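Side-chain contacts in methyl-accepting chemotaxis protein (Vibrio cholerae, PDB 6CEQ), which serves as a chemoreceptor that senses oxygen through two heme-binding PAS domains, one of which is the fragment described here: residues L9-K14 with I18-P23; Q38-F43 with D54-N59. One frame throughout, in Å; residues are numbered along the deposited sequence.

Contact 1 of 2, residues L9-K14 with I18-P23; sequences LMMADK and IQYLNP. With HEM (protoporphyrin IX containing Fe), chain D.
The carbonyl oxygen of Met-11 takes two backbone donors of the facing strand: Gln-19 N at 2.7 Å, and Tyr-20 N in a weak, longer bond. Two residues thus face one, which makes a classic beta bulge and shifts the antiparallel register by one between Met-11 and Ala-12. Tyr-20 O answers by accepting Met-11 N at 2.8 Å. On the face with Met-11 and Tyr-20, a Met-aromatic contact forms as SD of Met-11 comes obliquely to the ring of Tyr-20, 3.9 Å from its CD2. Met-10, Ala-12, Ile-18 and Leu-21 share the other face, from which Met-10 and Ala-12 reach the heme. CG of Met-10 rests on CG of Leu-21 at 3.9 Å; a bend at the thioether (chi3 40°) then carries its CE to 3.3 Å from heme CHC, on the side of the iron-bound water. Ala-12 CB packs against vinyl carbon CBB of the heme. At the far end Asn-22 N binds Leu-9 O, while OD1 of Asn-22 receives Leu-9 N at 3.0 Å from above its carbonyl plane. The same OD1 N-caps helix 23-31 through Leu-25 N, and ND2 reaches Thr-7 O, so the amide's rotation is fixed. Strand 18-21 is outermost in the PAS sheet within this chain; strand 8-12 pairs on its other side with strand 100-109, Met-10 bonding to Leu-105 through the backbone, and helix 23-31 packs on Leu-21 by Leu-26 and Leu-29.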
ATOM      1  N   LEU A   9      -3.595   2.537   6.121  1.00 15.24           N
ATOM      2  CA  LEU A   9      -4.376   2.411   4.896  1.00 15.12           C
ATOM      3  C   LEU A   9      -3.771   3.238   3.770  1.00 16.88           C
ATOM      4  O   LEU A   9      -3.305   4.363   3.985  1.00 14.54           O
ATOM      5  CB  LEU A   9      -5.829   2.868   5.095  1.00 18.28           C
ATOM      6  CG  LEU A   9      -6.730   2.159   6.101  1.00 32.07           C
ATOM      7  CD1 LEU A   9      -8.098   2.817   6.074  1.00 31.25           C
ATOM      8  CD2 LEU A   9      -6.841   0.664   5.808  1.00 29.90           C
ATOM      9  N   MET A  10      -3.830   2.690   2.559  1.00 14.90           N
ATOM     10  CA  MET A  10      -3.349   3.369   1.362  1.00 19.53           C
ATOM     11  C   MET A  10      -4.294   3.011   0.223  1.00 21.85           C
ATOM     12  O   MET A  10      -4.661   1.844   0.092  1.00 20.19           O
ATOM     13  CB  MET A  10      -1.912   2.924   1.062  1.00 23.03           C
ATOM     14  CG  MET A  10      -1.234   3.561  -0.103  1.00 30.01           C
ATOM     15  SD  MET A  10       0.532   3.216   0.052  1.00 27.41           S
ATOM     16  CE  MET A  10       0.584   1.546   0.622  1.00 24.69           C
ATOM     17  N   MET A  11      -4.696   3.995  -0.590  1.00 15.47           N
ATOM     18  CA  MET A  11      -5.642   3.772  -1.687  1.00 16.23           C
ATOM     19  C   MET A  11      -5.036   4.165  -3.034  1.00 18.60           C
ATOM     20  O   MET A  11      -4.288   5.143  -3.125  1.00 18.51           O
ATOM     21  CB  MET A  11      -6.938   4.569  -1.460  1.00 25.28           C
ATOM     22  CG  MET A  11      -7.691   4.206  -0.182  1.00 31.76           C
ATOM     23  SD  MET A  11      -8.647   5.586   0.477  1.00 49.02           S
ATOM     24  CE  MET A  11      -9.297   6.330  -1.014  1.00 39.54           C
ATOM     25  N   ALA A  12      -5.374   3.416  -4.087  1.00 20.06           N
ATOM     26  CA  ALA A  12      -4.933   3.736  -5.443  1.00 20.74           C
ATOM     27  C   ALA A  12      -6.107   3.624  -6.411  1.00 23.66           C
ATOM     28  O   ALA A  12      -7.120   2.992  -6.114  1.00 20.82           O
ATOM     29  CB  ALA A  12      -3.788   2.817  -5.895  1.00 18.98           C
ATOM     30  N   ASP A  13      -5.970   4.243  -7.585  1.00 21.57           N
ATOM     31  CA  ASP A  13      -6.996   4.072  -8.605  1.00 29.85           C
ATOM     32  C   ASP A  13      -6.688   2.848  -9.467  1.00 26.95           C
ATOM     33  O   ASP A  13      -5.707   2.132  -9.247  1.00 28.56           O
ATOM     34  CB  ASP A  13      -7.172   5.339  -9.453  1.00 28.11           C
ATOM     35  CG  ASP A  13      -5.925   5.725 -10.254  1.00 35.73           C
ATOM     36  OD1 ASP A  13      -5.001   4.899 -10.427  1.00 36.26           O
ATOM     37  OD2 ASP A  13      -5.885   6.882 -10.734  1.00 38.43           O
ATOM     38  N   LYS A  14      -7.571   2.585 -10.442  1.00 37.83           N
ATOM     39  CA  LYS A  14      -7.433   1.405 -11.296  1.00 43.73           C
ATOM     40  C   LYS A  14      -6.134   1.415 -12.092  1.00 35.17           C
ATOM     41  O   LYS A  14      -5.579   0.348 -12.378  1.00 34.99           O
ATOM     42  CB  LYS A  14      -8.625   1.311 -12.249  1.00 41.44           C
ATOM     43  CG  LYS A  14      -9.817   0.628 -11.639  1.00 38.58           C
ATOM     44  CD  LYS A  14     -10.805   0.172 -12.704  1.00 43.46           C
ATOM     45  CE  LYS A  14     -11.298   1.349 -13.524  1.00 50.54           C
ATOM     46  NZ  LYS A  14     -12.265   0.923 -14.572  1.00 54.37           N
ATOM     47  N   ILE A  18      -1.419   6.275  -6.756  1.00 20.40           N
ATOM     48  CA  ILE A  18      -1.751   6.391  -5.345  1.00 22.15           C
ATOM     49  C   ILE A  18      -2.618   7.626  -5.146  1.00 24.13           C
ATOM     50  O   ILE A  18      -2.306   8.708  -5.650  1.00 24.83           O
ATOM     51  CB  ILE A  18      -0.478   6.461  -4.495  1.00 22.17           C
ATOM     52  CG1 ILE A  18       0.312   5.155  -4.600  1.00 21.86           C
ATOM     53  CG2 ILE A  18      -0.834   6.733  -3.062  1.00 23.86           C
ATOM     54  CD1 ILE A  18       1.682   5.220  -3.938  1.00 23.00           C
ATOM     55  N   GLN A  19      -3.743   7.442  -4.461  1.00 20.19           N
ATOM     56  CA  GLN A  19      -4.698   8.520  -4.236  1.00 22.58           C
ATOM     57  C   GLN A  19      -4.700   9.060  -2.817  1.00 29.72           C
ATOM     58  O   GLN A  19      -4.988  10.243  -2.627  1.00 23.27           O
ATOM     59  CB  GLN A  19      -6.118   8.052  -4.582  1.00 27.18           C
ATOM     60  CG  GLN A  19      -6.258   7.514  -6.002  1.00 34.09           C
ATOM     61  CD  GLN A  19      -6.053   8.595  -7.049  1.00 39.72           C
ATOM     62  OE1 GLN A  19      -5.207   8.470  -7.936  1.00 41.53           O
ATOM     63  NE2 GLN A  19      -6.837   9.663  -6.955  1.00 55.59           N
ATOM     64  N   TYR A  20      -4.400   8.230  -1.819  1.00 28.32           N
ATOM     65  CA  TYR A  20      -4.551   8.643  -0.431  1.00 22.44           C
ATOM     66  C   TYR A  20      -3.753   7.714   0.473  1.00 24.69           C
ATOM     67  O   TYR A  20      -3.737   6.499   0.260  1.00 18.23           O
ATOM     68  CB  TYR A  20      -6.032   8.627  -0.014  1.00 18.58           C
ATOM     69  CG  TYR A  20      -6.286   9.097   1.407  1.00 20.59           C
ATOM     70  CD1 TYR A  20      -6.265  10.447   1.713  1.00 21.39           C
ATOM     71  CD2 TYR A  20      -6.566   8.195   2.429  1.00 19.65           C
ATOM     72  CE1 TYR A  20      -6.486  10.894   2.999  1.00 23.21           C
ATOM     73  CE2 TYR A  20      -6.796   8.635   3.737  1.00 20.27           C
ATOM     74  CZ  TYR A  20      -6.758   9.989   4.004  1.00 22.91           C
ATOM     75  OH  TYR A  20      -6.983  10.462   5.276  1.00 25.84           O
ATOM     76  N   LEU A  21      -3.101   8.299   1.479  1.00 18.80           N
ATOM     77  CA  LEU A  21      -2.529   7.579   2.609  1.00 17.36           C
ATOM     78  C   LEU A  21      -3.131   8.139   3.885  1.00 17.48           C
ATOM     79  O   LEU A  21      -3.176   9.362   4.059  1.00 20.05           O
ATOM     80  CB  LEU A  21      -1.009   7.712   2.671  1.00 19.16           C
ATOM     81  CG  LEU A  21      -0.179   6.775   1.803  1.00 20.89           C
ATOM     82  CD1 LEU A  21      -0.066   7.316   0.400  1.00 21.31           C
ATOM     83  CD2 LEU A  21       1.196   6.617   2.424  1.00 24.45           C
ATOM     84  N   ASN A  22      -3.569   7.259   4.779  1.00 17.27           N
ATOM     85  CA  ASN A  22      -4.169   7.729   6.013  1.00 17.87           C
ATOM     86  C   ASN A  22      -3.075   8.158   6.994  1.00 20.61           C
ATOM     87  O   ASN A  22      -1.886   7.905   6.766  1.00 15.62           O
ATOM     88  CB  ASN A  22      -5.118   6.659   6.577  1.00 16.00           C
ATOM     89  CG  ASN A  22      -4.432   5.602   7.423  1.00 20.24           C
ATOM     90  OD1 ASN A  22      -3.247   5.306   7.265  1.00 17.81           O
ATOM     91  ND2 ASN A  22      -5.213   4.984   8.312  1.00 23.21           N
ATOM     92  N   PRO A  23      -3.433   8.901   8.047  1.00 18.01           N
ATOM     93  CA  PRO A  23      -2.381   9.478   8.905  1.00 17.00           C
ATOM     94  C   PRO A  23      -1.525   8.441   9.601  1.00 18.31           C
ATOM     95  O   PRO A  23      -0.309   8.639   9.741  1.00 17.72           O
ATOM     96  CB  PRO A  23      -3.175  10.324   9.909  1.00 21.06           C
ATOM     97  CG  PRO A  23      -4.454  10.661   9.179  1.00 20.62           C
ATOM     98  CD  PRO A  23      -4.774   9.422   8.385  1.00 20.02           C
TER
HETATM   99  CHA HEM D 401       3.578  -5.894  -2.109  1.00 15.68           C
HETATM  100  CHB HEM D 401      -0.166  -3.474  -4.004  1.00 18.23           C
HETATM  101  CHC HEM D 401       1.868   0.625  -2.290  1.00 17.78           C
HETATM  102  CHD HEM D 401       6.097  -1.743  -2.253  1.00 20.13           C
HETATM  103  C1A HEM D 401       2.339  -5.586  -2.627  1.00 21.77           C
HETATM  104  C2A HEM D 401       1.290  -6.508  -2.811  1.00 19.70           C
HETATM  105  C3A HEM D 401       0.233  -5.838  -3.343  1.00 21.09           C
HETATM  106  C4A HEM D 401       0.619  -4.493  -3.501  1.00 20.82           C
HETATM  107  CMA HEM D 401      -1.105  -6.430  -3.704  1.00 21.72           C
HETATM  108  CAA HEM D 401       1.331  -7.977  -2.474  1.00 17.89           C
HETATM  109  CBA HEM D 401       2.127  -8.723  -3.547  1.00 21.96           C
HETATM  110  CGA HEM D 401       2.309 -10.159  -3.129  1.00 31.32           C
HETATM  111  O1A HEM D 401       2.378 -10.452  -1.914  1.00 26.50           O
HETATM  112  O2A HEM D 401       2.392 -11.057  -3.995  1.00 24.62           O
HETATM  113  C1B HEM D 401       0.054  -2.145  -3.615  1.00 17.83           C
HETATM  114  C2B HEM D 401      -0.935  -1.133  -3.747  1.00 19.17           C
HETATM  115  C3B HEM D 401      -0.392   0.025  -3.274  1.00 23.30           C
HETATM  116  C4B HEM D 401       0.984  -0.311  -2.838  1.00 19.54           C
HETATM  117  CMB HEM D 401      -2.323  -1.307  -4.306  1.00 23.06           C
HETATM  118  CAB HEM D 401      -1.042   1.346  -3.209  1.00 25.29           C
HETATM  119  CBB HEM D 401      -2.299   1.449  -2.786  1.00 22.05           C
HETATM  120  C1C HEM D 401       3.226   0.362  -2.143  1.00 21.93           C
HETATM  121  C2C HEM D 401       4.213   1.276  -1.742  1.00 20.91           C
HETATM  122  C3C HEM D 401       5.425   0.598  -1.732  1.00 20.50           C
HETATM  123  C4C HEM D 401       5.163  -0.742  -2.131  1.00 19.52           C
HETATM  124  CMC HEM D 401       3.997   2.725  -1.388  1.00 17.27           C
HETATM  125  CAC HEM D 401       6.737   1.163  -1.371  1.00 20.99           C
HETATM  126  CBC HEM D 401       6.842   2.006  -0.349  1.00 33.42           C
HETATM  127  C1D HEM D 401       5.721  -3.083  -2.134  1.00 16.61           C
HETATM  128  C2D HEM D 401       6.684  -4.143  -1.816  1.00 21.53           C
HETATM  129  C3D HEM D 401       5.985  -5.292  -1.776  1.00 19.07           C
HETATM  130  C4D HEM D 401       4.590  -4.939  -2.067  1.00 16.88           C
HETATM  131  CMD HEM D 401       8.164  -3.976  -1.582  1.00 19.79           C
HETATM  132  CAD HEM D 401       6.527  -6.667  -1.488  1.00 22.40           C
HETATM  133  CBD HEM D 401       7.582  -7.030  -2.534  1.00 31.11           C
HETATM  134  CGD HEM D 401       6.976  -6.951  -3.911  1.00 35.39           C
HETATM  135  O1D HEM D 401       7.382  -6.093  -4.725  1.00 27.03           O
HETATM  136  O2D HEM D 401       6.067  -7.745  -4.240  1.00 52.07           O
HETATM  137  NA  HEM D 401       1.907  -4.356  -3.057  1.00 14.51           N
HETATM  138  NB  HEM D 401       1.165  -1.622  -3.076  1.00 18.46           N
HETATM  139  NC  HEM D 401       3.819  -0.847  -2.372  1.00 16.69           N
HETATM  140  ND  HEM D 401       4.497  -3.616  -2.273  1.00 19.67           N
HETATM  141 FE   HEM D 401       2.922  -2.703  -2.672  1.00 19.08          FE
HETATM  142  O   HOH W   1       2.202  -2.562  -0.227  1.00 18.86           O

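Contact 2 of 2, residues Q38-F43 with D54-N59. With HEM (protoporphyrin IX containing Fe), chain D.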
ATOM      1  N   GLN A  38      16.727   3.178   2.713  1.00 30.80           N
ATOM      2  CA  GLN A  38      17.690   2.155   2.320  1.00 34.07           C
ATOM      3  C   GLN A  38      17.134   1.266   1.211  1.00 44.60           C
ATOM      4  O   GLN A  38      17.842   0.943   0.249  1.00 40.73           O
ATOM      5  CB  GLN A  38      18.087   1.309   3.530  1.00 36.30           C
ATOM      6  CG  GLN A  38      19.068   0.195   3.199  1.00 51.95           C
ATOM      7  CD  GLN A  38      19.737  -0.391   4.430  1.00 66.12           C
ATOM      8  OE1 GLN A  38      19.909   0.289   5.440  1.00 62.16           O
ATOM      9  NE2 GLN A  38      20.113  -1.663   4.350  1.00 63.35           N
ATOM     10  N   ALA A  39      15.864   0.870   1.320  1.00 42.22           N
ATOM     11  CA  ALA A  39      15.259   0.025   0.297  1.00 37.95           C
ATOM     12  C   ALA A  39      14.837   0.810  -0.936  1.00 27.42           C
ATOM     13  O   ALA A  39      14.897   0.284  -2.054  1.00 32.04           O
ATOM     14  CB  ALA A  39      14.050  -0.704   0.880  1.00 34.36           C
ATOM     15  N   PHE A  40      14.448   2.068  -0.755  1.00 22.70           N
ATOM     16  CA  PHE A  40      13.953   2.931  -1.828  1.00 26.59           C
ATOM     17  C   PHE A  40      14.617   4.295  -1.681  1.00 35.34           C
ATOM     18  O   PHE A  40      14.027   5.230  -1.138  1.00 29.86           O
ATOM     19  CB  PHE A  40      12.429   3.058  -1.778  1.00 26.88           C
ATOM     20  CG  PHE A  40      11.695   1.738  -1.832  1.00 23.13           C
ATOM     21  CD1 PHE A  40      11.281   1.107  -0.680  1.00 24.11           C
ATOM     22  CD2 PHE A  40      11.449   1.128  -3.050  1.00 29.43           C
ATOM     23  CE1 PHE A  40      10.607  -0.099  -0.737  1.00 28.23           C
ATOM     24  CE2 PHE A  40      10.771  -0.074  -3.115  1.00 33.82           C
ATOM     25  CZ  PHE A  40      10.356  -0.690  -1.954  1.00 24.87           C
ATOM     26  N   PRO A  41      15.850   4.443  -2.209  1.00 44.47           N
ATOM     27  CA  PRO A  41      16.665   5.654  -1.971  1.00 33.34           C
ATOM     28  C   PRO A  41      15.987   7.022  -1.903  1.00 36.79           C
ATOM     29  O   PRO A  41      16.259   7.776  -0.965  1.00 60.13           O
ATOM     30  CB  PRO A  41      17.647   5.614  -3.150  1.00 40.02           C
ATOM     31  CG  PRO A  41      17.813   4.143  -3.450  1.00 45.39           C
ATOM     32  CD  PRO A  41      16.611   3.401  -2.912  1.00 42.67           C
ATOM     33  N   GLY A  42      15.140   7.383  -2.855  1.00 47.14           N
ATOM     34  CA  GLY A  42      14.568   8.724  -2.836  1.00 28.90           C
ATOM     35  C   GLY A  42      13.255   8.859  -2.079  1.00 32.11           C
ATOM     36  O   GLY A  42      12.521   9.832  -2.269  1.00 31.10           O
ATOM     37  N   PHE A  43      12.950   7.886  -1.224  1.00 27.85           N
ATOM     38  CA  PHE A  43      11.619   7.779  -0.635  1.00 26.95           C
ATOM     39  C   PHE A  43      11.279   8.975   0.251  1.00 28.50           C
ATOM     40  O   PHE A  43      12.071   9.378   1.106  1.00 29.57           O
ATOM     41  CB  PHE A  43      11.532   6.485   0.176  1.00 25.44           C
ATOM     42  CG  PHE A  43      10.181   6.226   0.766  1.00 33.04           C
ATOM     43  CD1 PHE A  43       9.204   5.568   0.034  1.00 36.08           C
ATOM     44  CD2 PHE A  43       9.889   6.624   2.062  1.00 31.86           C
ATOM     45  CE1 PHE A  43       7.960   5.320   0.581  1.00 28.36           C
ATOM     46  CE2 PHE A  43       8.646   6.382   2.611  1.00 33.15           C
ATOM     47  CZ  PHE A  43       7.681   5.729   1.872  1.00 28.21           C
ATOM     48  N   ASP A  54       3.730   1.013  -9.483  1.00 23.48           N
ATOM     49  CA  ASP A  54       4.697   0.183 -10.198  1.00 21.94           C
ATOM     50  C   ASP A  54       6.122   0.496  -9.765  1.00 22.75           C
ATOM     51  O   ASP A  54       6.977  -0.394  -9.753  1.00 24.20           O
ATOM     52  CB  ASP A  54       4.568   0.409 -11.708  1.00 29.53           C
ATOM     53  CG  ASP A  54       3.264  -0.119 -12.288  1.00 36.74           C
ATOM     54  OD1 ASP A  54       2.517  -0.841 -11.591  1.00 33.91           O
ATOM     55  OD2 ASP A  54       2.972   0.225 -13.454  1.00 40.21           O
ATOM     56  N   ILE A  55       6.378   1.744  -9.368  1.00 26.38           N
ATOM     57  CA  ILE A  55       7.727   2.175  -9.006  1.00 24.99           C
ATOM     58  C   ILE A  55       8.274   1.369  -7.843  1.00 26.62           C
ATOM     59  O   ILE A  55       9.478   1.097  -7.777  1.00 27.79           O
ATOM     60  CB  ILE A  55       7.697   3.683  -8.676  1.00 30.17           C
ATOM     61  CG1 ILE A  55       7.419   4.506  -9.934  1.00 32.54           C
ATOM     62  CG2 ILE A  55       8.978   4.134  -7.982  1.00 30.79           C
ATOM     63  CD1 ILE A  55       7.105   5.964  -9.635  1.00 37.80           C
ATOM     64  N   PHE A  56       7.400   0.900  -6.952  1.00 25.16           N
ATOM     65  CA  PHE A  56       7.826   0.270  -5.713  1.00 25.32           C
ATOM     66  C   PHE A  56       7.786  -1.244  -5.770  1.00 22.12           C
ATOM     67  O   PHE A  56       8.161  -1.900  -4.792  1.00 22.04           O
ATOM     68  CB  PHE A  56       6.950   0.764  -4.556  1.00 22.27           C
ATOM     69  CG  PHE A  56       6.910   2.256  -4.436  1.00 23.63           C
ATOM     70  CD1 PHE A  56       7.965   2.936  -3.865  1.00 28.25           C
ATOM     71  CD2 PHE A  56       5.845   2.973  -4.935  1.00 23.63           C
ATOM     72  CE1 PHE A  56       7.939   4.310  -3.757  1.00 28.11           C
ATOM     73  CE2 PHE A  56       5.814   4.342  -4.839  1.00 32.09           C
ATOM     74  CZ  PHE A  56       6.866   5.011  -4.250  1.00 27.52           C
ATOM     75  N   HIS A  57       7.357  -1.814  -6.887  1.00 19.81           N
ATOM     76  CA  HIS A  57       7.155  -3.249  -7.002  1.00 22.18           C
ATOM     77  C   HIS A  57       8.202  -3.839  -7.934  1.00 22.89           C
ATOM     78  O   HIS A  57       8.358  -3.376  -9.067  1.00 22.72           O
ATOM     79  CB  HIS A  57       5.752  -3.534  -7.524  1.00 20.50           C
ATOM     80  CG  HIS A  57       4.674  -3.093  -6.594  1.00 21.47           C
ATOM     81  ND1 HIS A  57       3.427  -2.690  -7.034  1.00 22.46           N
ATOM     82  CD2 HIS A  57       4.629  -3.034  -5.243  1.00 23.79           C
ATOM     83  CE1 HIS A  57       2.680  -2.371  -5.998  1.00 26.37           C
ATOM     84  NE2 HIS A  57       3.382  -2.584  -4.895  1.00 18.00           N
ATOM     85  N   LYS A  58       8.886  -4.880  -7.463  1.00 21.74           N
ATOM     86  CA  LYS A  58       9.991  -5.442  -8.231  1.00 32.78           C
ATOM     87  C   LYS A  58       9.498  -6.107  -9.511  1.00 32.65           C
ATOM     88  O   LYS A  58      10.148  -6.001 -10.557  1.00 34.85           O
ATOM     89  CB  LYS A  58      10.798  -6.411  -7.369  1.00 27.99           C
ATOM     90  CG  LYS A  58       9.995  -7.430  -6.602  1.00 40.12           C
ATOM     91  CD  LYS A  58      10.913  -8.464  -5.970  1.00 54.55           C
ATOM     92  CE  LYS A  58      10.158  -9.354  -4.999  1.00 59.11           C
ATOM     93  NZ  LYS A  58      11.017 -10.433  -4.438  1.00 71.18           N
ATOM     94  N   ASN A  59       8.345  -6.784  -9.453  1.00 21.00           N
ATOM     95  CA  ASN A  59       7.688  -7.328 -10.641  1.00 22.09           C
ATOM     96  C   ASN A  59       6.318  -6.649 -10.762  1.00 24.24           C
ATOM     97  O   ASN A  59       5.303  -7.212 -10.346  1.00 22.03           O
ATOM     98  CB  ASN A  59       7.537  -8.841 -10.548  1.00 24.08           C
ATOM     99  CG  ASN A  59       8.858  -9.535 -10.337  1.00 20.80           C
ATOM    100  OD1 ASN A  59       9.068 -10.202  -9.331  1.00 30.72           O
ATOM    101  ND2 ASN A  59       9.760  -9.386 -11.297  1.00 25.90           N
TER
HETATM  102  CHA HEM D 401       3.578  -5.894  -2.109  1.00 15.68           C
HETATM  103  CHB HEM D 401      -0.166  -3.474  -4.004  1.00 18.23           C
HETATM  104  CHC HEM D 401       1.868   0.625  -2.290  1.00 17.78           C
HETATM  105  CHD HEM D 401       6.097  -1.743  -2.253  1.00 20.13           C
HETATM  106  C1A HEM D 401       2.339  -5.586  -2.627  1.00 21.77           C
HETATM  107  C2A HEM D 401       1.290  -6.508  -2.811  1.00 19.70           C
HETATM  108  C3A HEM D 401       0.233  -5.838  -3.343  1.00 21.09           C
HETATM  109  C4A HEM D 401       0.619  -4.493  -3.501  1.00 20.82           C
HETATM  110  CMA HEM D 401      -1.105  -6.430  -3.704  1.00 21.72           C
HETATM  111  CAA HEM D 401       1.331  -7.977  -2.474  1.00 17.89           C
HETATM  112  CBA HEM D 401       2.127  -8.723  -3.547  1.00 21.96           C
HETATM  113  CGA HEM D 401       2.309 -10.159  -3.129  1.00 31.32           C
HETATM  114  O1A HEM D 401       2.378 -10.452  -1.914  1.00 26.50           O
HETATM  115  O2A HEM D 401       2.392 -11.057  -3.995  1.00 24.62           O
HETATM  116  C1B HEM D 401       0.054  -2.145  -3.615  1.00 17.83           C
HETATM  117  C2B HEM D 401      -0.935  -1.133  -3.747  1.00 19.17           C
HETATM  118  C3B HEM D 401      -0.392   0.025  -3.274  1.00 23.30           C
HETATM  119  C4B HEM D 401       0.984  -0.311  -2.838  1.00 19.54           C
HETATM  120  CMB HEM D 401      -2.323  -1.307  -4.306  1.00 23.06           C
HETATM  121  CAB HEM D 401      -1.042   1.346  -3.209  1.00 25.29           C
HETATM  122  CBB HEM D 401      -2.299   1.449  -2.786  1.00 22.05           C
HETATM  123  C1C HEM D 401       3.226   0.362  -2.143  1.00 21.93           C
HETATM  124  C2C HEM D 401       4.213   1.276  -1.742  1.00 20.91           C
HETATM  125  C3C HEM D 401       5.425   0.598  -1.732  1.00 20.50           C
HETATM  126  C4C HEM D 401       5.163  -0.742  -2.131  1.00 19.52           C
HETATM  127  CMC HEM D 401       3.997   2.725  -1.388  1.00 17.27           C
HETATM  128  CAC HEM D 401       6.737   1.163  -1.371  1.00 20.99           C
HETATM  129  CBC HEM D 401       6.842   2.006  -0.349  1.00 33.42           C
HETATM  130  C1D HEM D 401       5.721  -3.083  -2.134  1.00 16.61           C
HETATM  131  C2D HEM D 401       6.684  -4.143  -1.816  1.00 21.53           C
HETATM  132  C3D HEM D 401       5.985  -5.292  -1.776  1.00 19.07           C
HETATM  133  C4D HEM D 401       4.590  -4.939  -2.067  1.00 16.88           C
HETATM  134  CMD HEM D 401       8.164  -3.976  -1.582  1.00 19.79           C
HETATM  135  CAD HEM D 401       6.527  -6.667  -1.488  1.00 22.40           C
HETATM  136  CBD HEM D 401       7.582  -7.030  -2.534  1.00 31.11           C
HETATM  137  CGD HEM D 401       6.976  -6.951  -3.911  1.00 35.39           C
HETATM  138  O1D HEM D 401       7.382  -6.093  -4.725  1.00 27.03           O
HETATM  139  O2D HEM D 401       6.067  -7.745  -4.240  1.00 52.07           O
HETATM  140  NA  HEM D 401       1.907  -4.356  -3.057  1.00 14.51           N
HETATM  141  NB  HEM D 401       1.165  -1.622  -3.076  1.00 18.46           N
HETATM  142  NC  HEM D 401       3.819  -0.847  -2.372  1.00 16.69           N
HETATM  143  ND  HEM D 401       4.497  -3.616  -2.273  1.00 19.67           N
HETATM  144 FE   HEM D 401       2.922  -2.703  -2.672  1.00 19.08          FE
HETATM  145  O   HOH W   1       2.202  -2.562  -0.227  1.00 18.86           O
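Phe-56 turns the edge of its ring to the face of Phe-40 in a T-shaped (edge-to-face) pair within the heme pocket of the PAS domain, the planes 72° apart and the centroids 5.7 Å from each other. CD1 of Phe-56 leads, meeting CD2 of Phe-40 at 4.0 Å, while CE2 of Phe-40 lies near the backbone oxygen of Phe-56. Phe-43 ends a type I beta turn that starts at Phe-40, closed by Phe-43 N on Phe-40 O, and its side chain crosses that of Phe-56 at about a right angle; its CD1 approaches CE1 of Phe-56, and its CE1 sits 3.6 Å from vinyl carbon CBC of the heme. With CG anti to the carbonyl carbon (chi1 -54°), Phe-56 lays its ring beside the same vinyl group; Ile-55 CG2 covers one face and heme CMC approaches the rim of the other. Packing is tight here, CB of Phe-56 being 3.2 Å from heme C3C. The three rings gather round the vinyl group CAC-CBC. Lys-58 N makes a weak hydrogen bond to propionate oxygen O1D, and between it and Phe-56 comes the axial ligand, His-57, whose NE2 coordinates the heme iron at 2.3 Å.

How the contacts relate
Contacts 1 and 2 follow one another along the chain and do not touch: their centres are about 17 Å apart and their nearest atoms about 4 Å. What joins them is the heme: Met-10 of contact 1 lies over the face that carries the bound water, whose oxygen is 2.5 Å from the iron atom FE; His-57 of contact 2 binds the iron from the opposite face, and the phenylalanines gather at the rim. Both contacts reach one methyl, heme CMC lying 3.8 Å from Met-10 SD and 4.0 Å from Phe-56 CD2. His-62 and Ser-77 add hydrogen bonds to the heme. In an oxygen sensor, the water side is probably where the gas binds.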